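Hypothetical protein PAE2307 (Pyrobaculum aerophilum, PDB 1WVQ) probably acts as an adenosine-specific kinase, belonging to an ancient conserved family in which a histidine can be stably phosphorylated. Local coordinates at residues P14-T19 / V88-N93; I23-F28 / V109-A114; E33-A38 / N101-V106. All blocks are in the same frame, centred on the assembly; numbering follows the deposited sequence.

Interaction 1: residues P14-T19 / V88-N93; sequences PIPQGT and VIYIRN
The methyl CG2 of T19 lies over the centre of one face of the R92 guanidinium, 3.3 Å from R92 CZ, and this is the tight part of the contact. The arginine CG, anti to the carbonyl carbon (chi1 -79°), lies against T19 CG2, and the extended chain beyond it carries the guanidinium under the methyl. Its NH1 donates to Q17 O over 3.2 Å in a moderately bent bond (147°), the oxygen being tilted out of the guanidinium plane. NH2 brushes P16 CB and is salt-bridged to E69 of helix 68-81, which leaves the group little freedom to turn. An alanine in place of R92 would probably leave Q17 O and E69 without their charged mate and open a gap beside the T19 methyl. Nearby, T19 CA makes a CA-H...O contact of 3.3 Å with I91 O.

Further back along the strand, Y90 is buried, and its OH donates to P14 O at 2.7 Å. That oxygen lies at the ring edge, in its plane, and the hydroxyl in the carbonyl plane.

The solvent side is looser. Q17 and G18 are exposed, and G18 O reaches N93 N through a single water, 2.7 Å from G18 O and 2.8 Å from N93 N. The loop itself is drawn together at P16 O, which accepts from both T19 N and T19 OG1, the latter at 2.8 Å. This is a type II beta turn from P16 to T19, with glycine in its third position as is usual for the type, leading into strand 20-25.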
loop_
_atom_site.group_PDB
_atom_site.type_symbol
_atom_site.label_atom_id
_atom_site.label_comp_id
_atom_site.label_asym_id
_atom_site.label_seq_id
_atom_site.Cartn_x
_atom_site.Cartn_y
_atom_site.Cartn_z
ATOM N N PRO A 14 11.291 25.273 -14.652
ATOM C CA PRO A 14 10.280 26.334 -14.671
ATOM C C PRO A 14 8.988 25.848 -14.014
ATOM O O PRO A 14 8.515 24.753 -14.307
ATOM C CB PRO A 14 10.059 26.587 -16.163
ATOM C CG PRO A 14 11.297 26.074 -16.820
ATOM C CD PRO A 14 11.602 24.832 -16.021
ATOM N N ILE A 15 8.417 26.649 -13.126
ATOM C CA ILE A 15 7.163 26.262 -12.488
ATOM C C ILE A 15 6.214 27.458 -12.472
ATOM O O ILE A 15 6.313 28.331 -11.606
ATOM C CB ILE A 15 7.372 25.756 -11.035
ATOM C CG1 ILE A 15 8.348 24.572 -11.022
ATOM C CG2 ILE A 15 6.038 25.323 -10.446
ATOM C CD1 ILE A 15 8.612 24.000 -9.641
ATOM N N PRO A 16 5.298 27.528 -13.455
ATOM C CA PRO A 16 4.335 28.636 -13.528
ATOM C C PRO A 16 3.473 28.673 -12.271
ATOM O O PRO A 16 3.236 27.641 -11.643
ATOM C CB PRO A 16 3.512 28.298 -14.769
ATOM C CG PRO A 16 4.468 27.541 -15.622
ATOM C CD PRO A 16 5.160 26.641 -14.621
ATOM N N GLN A 17 2.997 29.858 -11.902
ATOM C CA GLN A 17 2.167 29.985 -10.712
ATOM C C GLN A 17 0.910 29.143 -10.898
ATOM O O GLN A 17 0.290 29.162 -11.966
ATOM C CB GLN A 17 1.790 31.454 -10.480
ATOM C CG GLN A 17 1.061 31.722 -9.166
ATOM C CD GLN A 17 1.826 31.228 -7.945
ATOM O OE1 GLN A 17 3.010 31.536 -7.764
ATOM N NE2 GLN A 17 1.146 30.466 -7.091
ATOM N N GLY A 18 0.548 28.397 -9.860
ATOM C CA GLY A 18 -0.633 27.564 -9.938
ATOM C C GLY A 18 -0.309 26.140 -10.338
ATOM O O GLY A 18 -1.200 25.297 -10.421
ATOM N N THR A 19 0.961 25.856 -10.604
ATOM C CA THR A 19 1.329 24.500 -10.984
ATOM C C THR A 19 2.289 23.897 -9.983
ATOM O O THR A 19 2.904 24.599 -9.177
ATOM C CB THR A 19 2.019 24.433 -12.373
ATOM O OG1 THR A 19 3.349 24.964 -12.284
ATOM C CG2 THR A 19 1.231 25.221 -13.396
ATOM N N VAL A 88 8.466 13.321 -15.884
ATOM C CA VAL A 88 8.115 14.644 -15.377
ATOM C C VAL A 88 6.611 14.834 -15.473
ATOM O O VAL A 88 6.005 14.503 -16.490
ATOM C CB VAL A 88 8.794 15.774 -16.202
ATOM C CG1 VAL A 88 8.341 17.140 -15.689
ATOM C CG2 VAL A 88 10.309 15.656 -16.112
ATOM N N ILE A 89 6.020 15.367 -14.410
ATOM C CA ILE A 89 4.588 15.620 -14.368
ATOM C C ILE A 89 4.346 17.052 -13.909
ATOM O O ILE A 89 4.929 17.496 -12.926
ATOM C CB ILE A 89 3.867 14.695 -13.351
ATOM C CG1 ILE A 89 4.005 13.228 -13.766
ATOM C CG2 ILE A 89 2.388 15.083 -13.250
ATOM C CD1 ILE A 89 3.566 12.257 -12.685
ATOM N N TYR A 90 3.506 17.773 -14.643
ATOM C CA TYR A 90 3.118 19.127 -14.257
ATOM C C TYR A 90 1.608 19.051 -14.056
ATOM O O TYR A 90 0.885 18.522 -14.909
ATOM C CB TYR A 90 3.443 20.162 -15.344
ATOM C CG TYR A 90 4.860 20.701 -15.308
ATOM C CD1 TYR A 90 5.884 20.078 -16.014
ATOM C CD2 TYR A 90 5.165 21.863 -14.595
ATOM C CE1 TYR A 90 7.183 20.597 -16.022
ATOM C CE2 TYR A 90 6.462 22.391 -14.595
ATOM C CZ TYR A 90 7.462 21.755 -15.316
ATOM O OH TYR A 90 8.730 22.301 -15.370
ATOM N N ILE A 91 1.135 19.565 -12.924
ATOM C CA ILE A 91 -0.289 19.537 -12.620
ATOM C C ILE A 91 -0.873 20.866 -12.160
ATOM O O ILE A 91 -0.210 21.661 -11.490
ATOM C CB ILE A 91 -0.629 18.511 -11.506
ATOM C CG1 ILE A 91 0.312 18.699 -10.313
ATOM C CG2 ILE A 91 -0.584 17.095 -12.056
ATOM C CD1 ILE A 91 -0.107 17.909 -9.084
ATOM N N ARG A 92 -2.132 21.067 -12.537
ATOM C CA ARG A 92 -2.929 22.232 -12.164
ATOM C C ARG A 92 -4.257 21.655 -11.676
ATOM O O ARG A 92 -4.656 20.560 -12.089
ATOM C CB ARG A 92 -3.214 23.138 -13.368
ATOM C CG ARG A 92 -2.088 24.058 -13.804
ATOM C CD ARG A 92 -2.574 24.913 -14.982
ATOM N NE ARG A 92 -1.522 25.739 -15.573
ATOM C CZ ARG A 92 -1.045 26.862 -15.042
ATOM N NH1 ARG A 92 -1.520 27.324 -13.889
ATOM N NH2 ARG A 92 -0.083 27.524 -15.673
ATOM N N ASN A 93 -4.932 22.391 -10.801
ATOM C CA ASN A 93 -6.231 21.992 -10.262
ATOM C C ASN A 93 -6.181 20.704 -9.463
ATOM O O ASN A 93 -7.153 19.949 -9.394
ATOM C CB ASN A 93 -7.242 21.888 -11.397
ATOM C CG ASN A 93 -7.281 23.147 -12.228
ATOM O OD1 ASN A 93 -7.425 24.252 -11.692
ATOM N ND2 ASN A 93 -7.135 22.999 -13.542
HETATM O O HOH W 1 -3.894 24.953 -10.128
#

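Interaction 2: residues I23-F28 / V109-A114; sequences IGQAHF and VVRIFA. With PO4 (phosphate ion), chain D.
I23 O and Q25 O each accept two successive backbone N-H groups from the facing strand, giving two classic beta bulges with a single residue, G24, between them. F113 N and A114 N converge on I23 O, with F113 N the nearer at 2.7 Å; V110 N and R111 N share Q25 O. Between the bulges, G24 and I112 form a non-hydrogen-bonded antiparallel pair whose CA atoms are just 3.9 Å apart. A side chain on G24 would run into R111 O, so glycine permits this close approach, and F113 CD2 packs 3.6 Å from G24 CA.

Q25 and R111 extend side by side from the same face of the sheet, their amide and guanidinium planes nearly perpendicular (89°). R111 NH1 donates to Q25 OE1 at 3.1 Å from above the amide plane. A bend at chi3 (75°) swings NE toward a phosphate ion, probably from the crystallisation liquor. NE gives a nearly straight bond to its O4 (2.9 Å, 169°), and NH2 a second to O2. The edge of the F113 ring meets a guanidinium face, CE1 standing 3.4 Å above its centre. The arginine is thus fixed by an amide, an anion and a ring. The phosphate also bonds to R111 of the second and third subunits, bringing three arginines together where the chains meet.

Strand 111-116 is the outermost strand of its sheet within the chain, and 20-25 separates it from 87-92. I112 points to the opposite face from Q25 and R111, onto L100 and I103 of helix 96-104, while I23 packs on L120 and V122 of strand 120-128. Beyond the paired strands, F28 N is hydrogen-bonded to the phosphorylated histidine at position 85, and A26 touches T31 of helix 31-40.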
loop_
_atom_site.group_PDB
_atom_site.type_symbol
_atom_site.label_atom_id
_atom_site.label_comp_id
_atom_site.label_asym_id
_atom_site.label_seq_id
_atom_site.Cartn_x
_atom_site.Cartn_y
_atom_site.Cartn_z
ATOM N N ILE A 23 8.876 15.039 -10.324
ATOM C CA ILE A 23 9.921 14.448 -11.154
ATOM C C ILE A 23 10.358 13.144 -10.507
ATOM O O ILE A 23 10.556 13.077 -9.293
ATOM C CB ILE A 23 11.144 15.393 -11.270
ATOM C CG1 ILE A 23 10.688 16.772 -11.750
ATOM C CG2 ILE A 23 12.179 14.805 -12.235
ATOM C CD1 ILE A 23 11.791 17.809 -11.747
ATOM N N GLY A 24 10.501 12.104 -11.321
ATOM C CA GLY A 24 10.908 10.817 -10.788
ATOM C C GLY A 24 11.605 9.919 -11.786
ATOM O O GLY A 24 12.019 10.354 -12.862
ATOM N N GLN A 25 11.738 8.650 -11.420
ATOM C CA GLN A 25 12.385 7.672 -12.283
ATOM C C GLN A 25 11.540 6.414 -12.295
ATOM O O GLN A 25 11.006 6.006 -11.265
ATOM C CB GLN A 25 13.787 7.355 -11.757
ATOM C CG GLN A 25 14.661 6.543 -12.704
ATOM C CD GLN A 25 16.013 6.244 -12.084
ATOM O OE1 GLN A 25 16.765 7.160 -11.740
ATOM N NE2 GLN A 25 16.323 4.964 -11.926
ATOM N N ALA A 26 11.418 5.805 -13.469
ATOM C CA ALA A 26 10.635 4.588 -13.624
ATOM C C ALA A 26 11.381 3.659 -14.567
ATOM O O ALA A 26 12.611 3.587 -14.530
ATOM C CB ALA A 26 9.261 4.928 -14.189
ATOM N N HIS A 27 10.632 2.940 -15.393
ATOM C CA HIS A 27 11.209 2.033 -16.377
ATOM C C HIS A 27 10.059 1.439 -17.178
ATOM O O HIS A 27 8.936 1.385 -16.694
ATOM C CB HIS A 27 12.019 0.915 -15.701
ATOM C CG HIS A 27 11.181 -0.186 -15.132
ATOM N ND1 HIS A 27 10.436 -0.035 -13.983
ATOM C CD2 HIS A 27 10.992 -1.464 -15.539
ATOM C CE1 HIS A 27 9.826 -1.173 -13.705
ATOM N NE2 HIS A 27 10.150 -2.057 -14.632
ATOM N N PHE A 28 10.346 1.025 -18.409
ATOM C CA PHE A 28 9.353 0.423 -19.293
ATOM C C PHE A 28 8.374 1.443 -19.873
ATOM O O PHE A 28 7.862 2.313 -19.175
ATOM C CB PHE A 28 8.603 -0.692 -18.557
ATOM C CG PHE A 28 7.716 -1.522 -19.441
ATOM C CD1 PHE A 28 8.150 -1.939 -20.698
ATOM C CD2 PHE A 28 6.460 -1.924 -18.997
ATOM C CE1 PHE A 28 7.338 -2.750 -21.497
ATOM C CE2 PHE A 28 5.644 -2.735 -19.791
ATOM C CZ PHE A 28 6.084 -3.146 -21.036
ATOM N N VAL A 109 7.203 2.742 -11.451
ATOM C CA VAL A 109 7.844 3.816 -10.692
ATOM C C VAL A 109 8.730 3.307 -9.567
ATOM O O VAL A 109 8.294 2.511 -8.742
ATOM C CB VAL A 109 6.779 4.784 -10.100
ATOM C CG1 VAL A 109 7.445 5.815 -9.188
ATOM C CG2 VAL A 109 6.034 5.488 -11.226
ATOM N N VAL A 110 9.981 3.767 -9.542
ATOM C CA VAL A 110 10.914 3.356 -8.499
ATOM C C VAL A 110 11.446 4.513 -7.659
ATOM O O VAL A 110 11.896 4.299 -6.534
ATOM C CB VAL A 110 12.114 2.567 -9.090
ATOM C CG1 VAL A 110 11.660 1.161 -9.479
ATOM C CG2 VAL A 110 12.681 3.292 -10.300
ATOM N N ARG A 111 11.395 5.732 -8.192
ATOM C CA ARG A 111 11.884 6.898 -7.459
ATOM C C ARG A 111 11.073 8.153 -7.755
ATOM O O ARG A 111 10.546 8.314 -8.845
ATOM C CB ARG A 111 13.343 7.205 -7.837
ATOM C CG ARG A 111 14.239 5.992 -7.992
ATOM C CD ARG A 111 15.612 6.382 -8.522
ATOM N NE ARG A 111 16.433 7.025 -7.497
ATOM C CZ ARG A 111 17.635 7.539 -7.726
ATOM N NH1 ARG A 111 18.153 7.490 -8.945
ATOM N NH2 ARG A 111 18.319 8.097 -6.737
ATOM N N ILE A 112 10.974 9.034 -6.766
ATOM C CA ILE A 112 10.312 10.323 -6.941
ATOM C C ILE A 112 11.322 11.303 -6.354
ATOM O O ILE A 112 11.530 11.331 -5.147
ATOM C CB ILE A 112 8.973 10.416 -6.176
ATOM C CG1 ILE A 112 7.972 9.414 -6.761
ATOM C CG2 ILE A 112 8.426 11.840 -6.273
ATOM C CD1 ILE A 112 6.608 9.436 -6.086
ATOM N N PHE A 113 11.965 12.082 -7.222
ATOM C CA PHE A 113 12.994 13.038 -6.812
ATOM C C PHE A 113 12.453 14.301 -6.156
ATOM O O PHE A 113 13.109 14.890 -5.295
ATOM C CB PHE A 113 13.844 13.446 -8.025
ATOM C CG PHE A 113 14.565 12.300 -8.683
ATOM C CD1 PHE A 113 15.575 11.616 -8.009
ATOM C CD2 PHE A 113 14.249 11.916 -9.984
ATOM C CE1 PHE A 113 16.260 10.563 -8.614
ATOM C CE2 PHE A 113 14.930 10.863 -10.601
ATOM C CZ PHE A 113 15.939 10.186 -9.912
ATOM N N ALA A 114 11.265 14.722 -6.569
ATOM C CA ALA A 114 10.684 15.931 -6.018
ATOM C C ALA A 114 9.218 16.115 -6.365
ATOM O O ALA A 114 8.744 15.656 -7.402
ATOM C CB ALA A 114 11.474 17.149 -6.511
HETATM P P PO4 D . 15.658 8.023 -3.915
HETATM O O1 PO4 D . 14.535 8.980 -4.117
HETATM O O2 PO4 D . 16.949 8.696 -4.233
HETATM O O3 PO4 D . 15.670 7.568 -2.497
HETATM O O4 PO4 D . 15.477 6.853 -4.816
#

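Interaction 3: residues E33-A38 / N101-V106; sequences EDLYEA and NAIKNV
L35, A38 and the aliphatic part of D34 meet I103, A102 and V106 in a contact that is apolar throughout, with no hydrogen bond across it. V106 has the largest share of the contact, touching D34, L35 and A38. Its CG1, anti to the backbone N (chi1 167°), touches D34 CB at 3.7 Å, whereas CG2 is directed at L35 CD2 and A38 CB, 4.3 Å from each. The L35 and I103 side chains cross at about a right angle, with L35 CD2 against I103 CG2 at 4.0 Å. One turn along, A38 CB and A102 CB face each other at 4.1 Å, and these two small residues let the backbones come to 5.7 Å between their CA atoms.

Backbone bonding sets V106 in place: V106 N donates to I103 O at 3.2 Å as the chain leaves helix 96-104.

The polar groups find their partners around this apolar seam. D34 OD2 is salt-bridged to K30 and OD1 to K166 of the second subunit; E108 OE1 also lies close to OD2, and if both carboxylates are charged, the two lysines would probably offset the repulsion. On the second helix, K104 NZ donates to N101 OD1 at 2.9 Å, nearly along the C=O axis. The same NZ bonds to K104 O of the third subunit, where N101 ND2 reaches N105 O, so this polar pair faces the subunit boundary.

Helices 31-40 and 96-104 lie next to each other on the five-stranded sheet. L35 rests on F87 of strand 87-92, while K104 packs on I112 of strand 111-116.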
loop_
_atom_site.group_PDB
_atom_site.type_symbol
_atom_site.label_atom_id
_atom_site.label_comp_id
_atom_site.label_asym_id
_atom_site.label_seq_id
_atom_site.Cartn_x
_atom_site.Cartn_y
_atom_site.Cartn_z
ATOM N N GLU A 33 1.476 5.457 -19.824
ATOM C CA GLU A 33 0.044 5.205 -19.705
ATOM C C GLU A 33 -0.375 5.021 -18.250
ATOM O O GLU A 33 -1.424 5.517 -17.833
ATOM C CB GLU A 33 -0.357 3.981 -20.530
ATOM C CG GLU A 33 -0.170 4.201 -22.029
ATOM C CD GLU A 33 -1.019 3.282 -22.894
ATOM O OE1 GLU A 33 -2.032 2.742 -22.399
ATOM O OE2 GLU A 33 -0.678 3.128 -24.082
ATOM N N ASP A 34 0.439 4.325 -17.466
ATOM C CA ASP A 34 0.085 4.115 -16.070
ATOM C C ASP A 34 0.066 5.421 -15.280
ATOM O O ASP A 34 -0.781 5.607 -14.407
ATOM C CB ASP A 34 1.032 3.101 -15.419
ATOM C CG ASP A 34 0.813 1.680 -15.934
ATOM O OD1 ASP A 34 -0.229 1.415 -16.580
ATOM O OD2 ASP A 34 1.678 0.815 -15.676
ATOM N N LEU A 35 0.986 6.332 -15.588
ATOM C CA LEU A 35 1.009 7.617 -14.901
ATOM C C LEU A 35 -0.194 8.456 -15.337
ATOM O O LEU A 35 -0.798 9.152 -14.526
ATOM C CB LEU A 35 2.325 8.357 -15.179
ATOM C CG LEU A 35 3.559 7.805 -14.449
ATOM C CD1 LEU A 35 4.784 8.607 -14.846
ATOM C CD2 LEU A 35 3.348 7.878 -12.938
ATOM N N TYR A 36 -0.549 8.384 -16.616
ATOM C CA TYR A 36 -1.707 9.121 -17.106
ATOM C C TYR A 36 -2.934 8.676 -16.309
ATOM O O TYR A 36 -3.723 9.495 -15.843
ATOM C CB TYR A 36 -1.921 8.840 -18.603
ATOM C CG TYR A 36 -3.284 9.262 -19.122
ATOM C CD1 TYR A 36 -4.388 8.419 -19.010
ATOM C CD2 TYR A 36 -3.478 10.524 -19.677
ATOM C CE1 TYR A 36 -5.653 8.824 -19.432
ATOM C CE2 TYR A 36 -4.736 10.938 -20.104
ATOM C CZ TYR A 36 -5.815 10.088 -19.975
ATOM O OH TYR A 36 -7.063 10.515 -20.362
ATOM N N GLU A 37 -3.079 7.366 -16.149
ATOM C CA GLU A 37 -4.215 6.808 -15.426
ATOM C C GLU A 37 -4.226 7.181 -13.954
ATOM O O GLU A 37 -5.274 7.503 -13.397
ATOM C CB GLU A 37 -4.236 5.288 -15.602
ATOM C CG GLU A 37 -4.620 4.872 -17.016
ATOM C CD GLU A 37 -4.774 3.377 -17.174
ATOM O OE1 GLU A 37 -5.297 2.732 -16.248
ATOM O OE2 GLU A 37 -4.389 2.849 -18.235
ATOM N N ALA A 38 -3.058 7.150 -13.326
ATOM C CA ALA A 38 -2.952 7.496 -11.915
ATOM C C ALA A 38 -3.445 8.925 -11.689
ATOM O O ALA A 38 -4.115 9.214 -10.697
ATOM C CB ALA A 38 -1.503 7.359 -11.459
ATOM N N ASN A 101 0.457 9.111 -3.719
ATOM C CA ASN A 101 0.468 7.698 -3.354
ATOM C C ASN A 101 0.115 6.795 -4.536
ATOM O O ASN A 101 0.639 5.682 -4.658
ATOM C CB ASN A 101 -0.443 7.445 -2.149
ATOM C CG ASN A 101 0.193 7.898 -0.843
ATOM O OD1 ASN A 101 1.327 8.388 -0.823
ATOM N ND2 ASN A 101 -0.533 7.733 0.253
ATOM N N ALA A 102 -0.746 7.276 -5.426
ATOM C CA ALA A 102 -1.097 6.493 -6.603
ATOM C C ALA A 102 0.167 6.368 -7.457
ATOM O O ALA A 102 0.473 5.304 -7.991
ATOM C CB ALA A 102 -2.207 7.182 -7.383
ATOM N N ILE A 103 0.919 7.453 -7.568
ATOM C CA ILE A 103 2.144 7.419 -8.351
ATOM C C ILE A 103 3.171 6.457 -7.750
ATOM O O ILE A 103 3.802 5.692 -8.475
ATOM C CB ILE A 103 2.746 8.828 -8.469
ATOM C CG1 ILE A 103 1.811 9.699 -9.312
ATOM C CG2 ILE A 103 4.135 8.762 -9.098
ATOM C CD1 ILE A 103 2.182 11.166 -9.313
ATOM N N LYS A 104 3.326 6.488 -6.430
ATOM C CA LYS A 104 4.276 5.607 -5.752
ATOM C C LYS A 104 3.974 4.134 -6.011
ATOM O O LYS A 104 4.889 3.311 -6.101
ATOM C CB LYS A 104 4.239 5.830 -4.234
ATOM C CG LYS A 104 4.643 7.212 -3.751
ATOM C CD LYS A 104 4.381 7.312 -2.255
ATOM C CE LYS A 104 4.563 8.732 -1.746
ATOM N NZ LYS A 104 4.130 8.868 -0.314
ATOM N N ASN A 105 2.688 3.820 -6.131
ATOM C CA ASN A 105 2.212 2.456 -6.331
ATOM C C ASN A 105 2.173 1.958 -7.764
ATOM O O ASN A 105 1.773 0.821 -8.005
ATOM C CB ASN A 105 0.825 2.308 -5.707
ATOM C CG ASN A 105 0.835 2.530 -4.205
ATOM O OD1 ASN A 105 -0.207 2.775 -3.597
ATOM N ND2 ASN A 105 2.012 2.438 -3.600
ATOM N N VAL A 106 2.549 2.800 -8.719
ATOM C CA VAL A 106 2.590 2.354 -10.107
ATOM C C VAL A 106 3.799 1.422 -10.131
ATOM O O VAL A 106 4.896 1.827 -9.765
ATOM C CB VAL A 106 2.812 3.532 -11.068
ATOM C CG1 VAL A 106 3.178 3.011 -12.452
ATOM C CG2 VAL A 106 1.547 4.382 -11.142
#

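How the interactions relate
The segments come in the order 14-19, 23-28, 33-38, 88-93, 101-106 and 109-114, so interaction 1 crosses both others, while interaction 3 is nested inside the loop closed by interaction 2. Interactions 1 and 2 involve neighbouring strands of the five-stranded sheet, 87-92 and 20-25, with centres about 17 Å apart. Interaction 3 joins two helices on the I89 side of the sheet: its centre is about 11 Å from interaction 2, which it touches through V109 and I112, and about 17 Å from interaction 1, met where I89 packs on I103. The Y90 side chain of interaction 1 lies on the other side, with helix 68-81. Interactions 2 and 3 both extend to the second subunit.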